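Local coordinates for MarR Like Protein, TVG0766549 (Thermoplasma volcanium, PDB 3LFK) that is of unknown function, first reported as a mechanosensitive channel, but has the winged helix-turn-helix fold of MarR-like transcriptional regulators and so probably binds DNA, at residues Met7-Lys15 / Val23-Met34. Numbering follows the deposited sequence.
Sequences MAESKVLVK and VIKGKLENNYDM
A short antiparallel beta hairpin near the N-terminus joins Val12-Val14 to Val23-Ile24, broken by a classic beta bulge where Leu13 and Val14 both face Val23. The carbonyl O of Val23 takes two donors, Leu13 N at 3.0 Å and Val14 N at 3.3 Å, the latter on a lone pair. Val14 O in turn accepts from Val23 N, and past the bulge Lys25 N reaches Lys11 O at 2.9 Å. Val12 and Ile24, a non-hydrogen-bonded pair, turn their side chains to one face; on the other the Val14 and Val23 side chains touch (CB to CB 4.1 Å). Leu13 crosses the Lys25 chain at about a right angle, its CG tight against Lys25 CG at 3.4 Å. Lys25 bends at its last torsion (chi4 65°), which brings NZ over the carbonyl plane of Ser10, 3.1 Å from its O. The Lys11 side chain reaches over to residues 32-34, where CE lies 3.1 Å from Tyr32 O and also passes Met34 CG. Its NZ donates to two waters: one lies within reach of Asp33 OD2 and Tyr32 O, the other donates to Asp33 O. Such a bulged two-stranded hairpin packs beside helix 94-116 through Val12 on Glu95, with Lys11 making a cation-pi contact to Tyr76 of helix 66-76, in a MarR-like winged helix-turn-helix fold.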
loop_
_atom_site.group_PDB
_atom_site.type_symbol
_atom_site.label_atom_id
_atom_site.label_comp_id
_atom_site.label_asym_id
_atom_site.label_seq_id
_atom_site.Cartn_x
_atom_site.Cartn_y
_atom_site.Cartn_z
ATOM N N MET A 7 -0.591 14.144 -12.290
ATOM C CA MET A 7 -0.668 13.220 -11.166
ATOM C C MET A 7 -1.941 12.414 -11.164
ATOM O O MET A 7 -2.968 12.853 -11.669
ATOM C CB MET A 7 -0.599 13.972 -9.856
ATOM C CG MET A 7 0.280 15.192 -9.916
ATOM S SD MET A 7 1.241 15.376 -8.451
ATOM C CE MET A 7 0.232 16.192 -7.442
ATOM N N ALA A 8 -1.877 11.226 -10.575
ATOM C CA ALA A 8 -3.068 10.393 -10.482
ATOM C C ALA A 8 -3.932 11.020 -9.396
ATOM O O ALA A 8 -3.450 11.800 -8.564
ATOM C CB ALA A 8 -2.689 8.961 -10.101
ATOM N N GLU A 9 -5.214 10.690 -9.401
ATOM C CA GLU A 9 -6.133 11.247 -8.421
ATOM C C GLU A 9 -5.940 10.665 -7.022
ATOM O O GLU A 9 -5.594 9.483 -6.876
ATOM C CB GLU A 9 -7.579 11.002 -8.891
ATOM C CG GLU A 9 -8.633 11.619 -7.989
ATOM C CD GLU A 9 -10.056 11.474 -8.533
ATOM O OE1 GLU A 9 -10.518 10.325 -8.742
ATOM O OE2 GLU A 9 -10.717 12.519 -8.746
ATOM N N SER A 10 -6.127 11.483 -5.989
ATOM C CA SER A 10 -6.020 11.002 -4.620
ATOM C C SER A 10 -7.095 9.968 -4.337
ATOM O O SER A 10 -8.210 10.081 -4.854
ATOM C CB SER A 10 -6.215 12.148 -3.634
ATOM O OG SER A 10 -6.277 11.687 -2.319
ATOM N N LYS A 11 -6.765 8.951 -3.545
ATOM C CA LYS A 11 -7.767 7.966 -3.155
ATOM C C LYS A 11 -8.164 8.218 -1.715
ATOM O O LYS A 11 -8.963 7.468 -1.139
ATOM C CB LYS A 11 -7.239 6.533 -3.270
ATOM C CG LYS A 11 -6.906 6.122 -4.690
ATOM C CD LYS A 11 -6.633 4.612 -4.740
ATOM C CE LYS A 11 -6.253 4.210 -6.163
ATOM N NZ LYS A 11 -7.310 4.605 -7.162
ATOM N N VAL A 12 -7.616 9.271 -1.108
ATOM C CA VAL A 12 -7.955 9.550 0.272
ATOM C C VAL A 12 -9.055 10.631 0.314
ATOM O O VAL A 12 -8.808 11.810 0.028
ATOM C CB VAL A 12 -6.727 10.015 1.071
ATOM C CG1 VAL A 12 -7.141 10.372 2.491
ATOM C CG2 VAL A 12 -5.679 8.899 1.111
ATOM N N LEU A 13 -10.268 10.207 0.656
ATOM C CA LEU A 13 -11.427 11.100 0.727
ATOM C C LEU A 13 -11.454 11.811 2.061
ATOM O O LEU A 13 -11.675 13.027 2.127
ATOM C CB LEU A 13 -12.711 10.296 0.552
ATOM C CG LEU A 13 -12.999 9.896 -0.896
ATOM C CD1 LEU A 13 -14.130 8.871 -0.949
ATOM C CD2 LEU A 13 -13.350 11.142 -1.700
ATOM N N VAL A 14 -11.238 11.045 3.113
ATOM C CA VAL A 14 -11.187 11.573 4.468
ATOM C C VAL A 14 -10.073 10.847 5.204
ATOM O O VAL A 14 -10.071 9.617 5.299
ATOM C CB VAL A 14 -12.503 11.328 5.247
ATOM C CG1 VAL A 14 -12.431 12.036 6.601
ATOM C CG2 VAL A 14 -13.694 11.828 4.451
ATOM N N LYS A 15 -9.111 11.607 5.718
ATOM C CA LYS A 15 -8.020 10.992 6.462
ATOM C C LYS A 15 -8.589 10.508 7.793
ATOM O O LYS A 15 -9.570 11.062 8.297
ATOM C CB LYS A 15 -6.897 12.012 6.700
ATOM C CG LYS A 15 -6.330 12.619 5.418
ATOM C CD LYS A 15 -5.262 13.672 5.700
ATOM C CE LYS A 15 -3.990 13.030 6.191
ATOM N NZ LYS A 15 -2.887 14.018 6.286
ATOM N N VAL A 23 -11.734 7.200 4.884
ATOM C CA VAL A 23 -12.641 6.826 3.816
ATOM C C VAL A 23 -11.755 6.870 2.587
ATOM O O VAL A 23 -11.133 7.896 2.296
ATOM C CB VAL A 23 -13.799 7.813 3.675
ATOM C CG1 VAL A 23 -14.696 7.390 2.512
ATOM C CG2 VAL A 23 -14.591 7.832 4.961
ATOM N N ILE A 24 -11.704 5.734 1.892
ATOM C CA ILE A 24 -10.861 5.541 0.712
ATOM C C ILE A 24 -11.756 5.374 -0.520
ATOM O O ILE A 24 -12.787 4.694 -0.449
ATOM C CB ILE A 24 -10.026 4.255 0.894
ATOM C CG1 ILE A 24 -9.308 4.265 2.260
ATOM C CG2 ILE A 24 -8.996 4.125 -0.274
ATOM C CD1 ILE A 24 -8.312 5.421 2.429
ATOM N N LYS A 25 -11.368 5.989 -1.634
ATOM C CA LYS A 25 -12.108 5.876 -2.881
ATOM C C LYS A 25 -11.899 4.462 -3.402
ATOM O O LYS A 25 -10.791 3.916 -3.335
ATOM C CB LYS A 25 -11.594 6.858 -3.933
ATOM C CG LYS A 25 -11.901 8.315 -3.669
ATOM C CD LYS A 25 -11.736 9.106 -4.970
ATOM C CE LYS A 25 -11.984 10.598 -4.779
ATOM N NZ LYS A 25 -10.962 11.228 -3.894
ATOM N N GLY A 26 -12.954 3.877 -3.952
ATOM C CA GLY A 26 -12.833 2.502 -4.412
ATOM C C GLY A 26 -13.206 1.550 -3.284
ATOM O O GLY A 26 -13.549 1.971 -2.169
ATOM N N LYS A 27 -13.107 0.254 -3.573
ATOM C CA LYS A 27 -13.484 -0.800 -2.631
ATOM C C LYS A 27 -12.387 -1.824 -2.447
ATOM O O LYS A 27 -11.680 -2.148 -3.407
ATOM C CB LYS A 27 -14.719 -1.546 -3.162
ATOM C CG LYS A 27 -15.949 -0.654 -3.370
ATOM C CD LYS A 27 -17.075 -1.406 -4.084
ATOM C CE LYS A 27 -18.311 -0.520 -4.242
ATOM N NZ LYS A 27 -19.367 -1.132 -5.102
ATOM N N LEU A 28 -12.268 -2.338 -1.232
ATOM C CA LEU A 28 -11.282 -3.377 -0.918
ATOM C C LEU A 28 -11.377 -4.573 -1.876
ATOM O O LEU A 28 -10.352 -5.151 -2.258
ATOM C CB LEU A 28 -11.497 -3.866 0.514
ATOM C CG LEU A 28 -10.665 -5.041 1.001
ATOM C CD1 LEU A 28 -9.173 -4.711 0.914
ATOM C CD2 LEU A 28 -11.063 -5.344 2.449
ATOM N N GLU A 29 -12.595 -4.947 -2.264
ATOM C CA GLU A 29 -12.754 -6.082 -3.163
ATOM C C GLU A 29 -11.995 -5.915 -4.481
ATOM O O GLU A 29 -11.614 -6.907 -5.103
ATOM C CB GLU A 29 -14.238 -6.344 -3.443
ATOM C CG GLU A 29 -15.102 -5.117 -3.309
ATOM C CD GLU A 29 -15.701 -4.998 -1.912
ATOM O OE1 GLU A 29 -16.749 -5.638 -1.671
ATOM O OE2 GLU A 29 -15.123 -4.285 -1.055
ATOM N N ASN A 30 -11.759 -4.680 -4.912
ATOM C CA ASN A 30 -11.017 -4.476 -6.171
ATOM C C ASN A 30 -9.714 -3.725 -5.868
ATOM O O ASN A 30 -9.207 -2.977 -6.716
ATOM C CB ASN A 30 -11.855 -3.680 -7.188
ATOM C CG ASN A 30 -11.335 -3.827 -8.613
ATOM O OD1 ASN A 30 -10.656 -4.814 -8.943
ATOM N ND2 ASN A 30 -11.657 -2.861 -9.462
ATOM N N ASN A 31 -9.181 -3.946 -4.665
ATOM C CA ASN A 31 -7.932 -3.324 -4.237
ATOM C C ASN A 31 -7.937 -1.811 -4.404
ATOM O O ASN A 31 -6.910 -1.223 -4.723
ATOM C CB ASN A 31 -6.748 -3.914 -5.027
ATOM C CG ASN A 31 -6.390 -5.331 -4.582
ATOM O OD1 ASN A 31 -6.530 -5.677 -3.410
ATOM N ND2 ASN A 31 -5.893 -6.136 -5.519
ATOM N N TYR A 32 -9.094 -1.194 -4.178
ATOM C CA TYR A 32 -9.249 0.262 -4.286
ATOM C C TYR A 32 -8.786 0.773 -5.631
ATOM O O TYR A 32 -8.217 1.847 -5.721
ATOM C CB TYR A 32 -8.475 0.961 -3.151
ATOM C CG TYR A 32 -8.781 0.407 -1.769
ATOM C CD1 TYR A 32 -7.958 -0.568 -1.191
ATOM C CD2 TYR A 32 -9.898 0.840 -1.048
ATOM C CE1 TYR A 32 -8.236 -1.092 0.061
ATOM C CE2 TYR A 32 -10.185 0.317 0.230
ATOM C CZ TYR A 32 -9.340 -0.643 0.767
ATOM O OH TYR A 32 -9.552 -1.158 2.032
ATOM N N ASP A 33 -9.028 -0.021 -6.665
ATOM C CA ASP A 33 -8.672 0.312 -8.040
ATOM C C ASP A 33 -7.186 0.377 -8.356
ATOM O O ASP A 33 -6.790 0.864 -9.415
ATOM C CB ASP A 33 -9.367 1.610 -8.465
ATOM C CG ASP A 33 -10.862 1.511 -8.345
ATOM O OD1 ASP A 33 -11.431 0.634 -9.027
ATOM O OD2 ASP A 33 -11.448 2.288 -7.573
ATOM N N MET A 34 -6.351 -0.108 -7.456
ATOM C CA MET A 34 -4.925 -0.143 -7.722
ATOM C C MET A 34 -4.630 -1.315 -8.636
ATOM O O MET A 34 -5.340 -2.330 -8.622
ATOM C CB MET A 34 -4.133 -0.339 -6.423
ATOM C CG MET A 34 -4.148 0.901 -5.499
ATOM S SD MET A 34 -3.067 0.638 -4.090
ATOM C CE MET A 34 -4.145 -0.371 -3.025
HETATM O O HOH W 1 -9.951 4.376 -6.200
HETATM O O HOH W 2 -6.282 3.886 -9.678
HETATM O O HOH W 3 -10.027 13.533 -2.527
#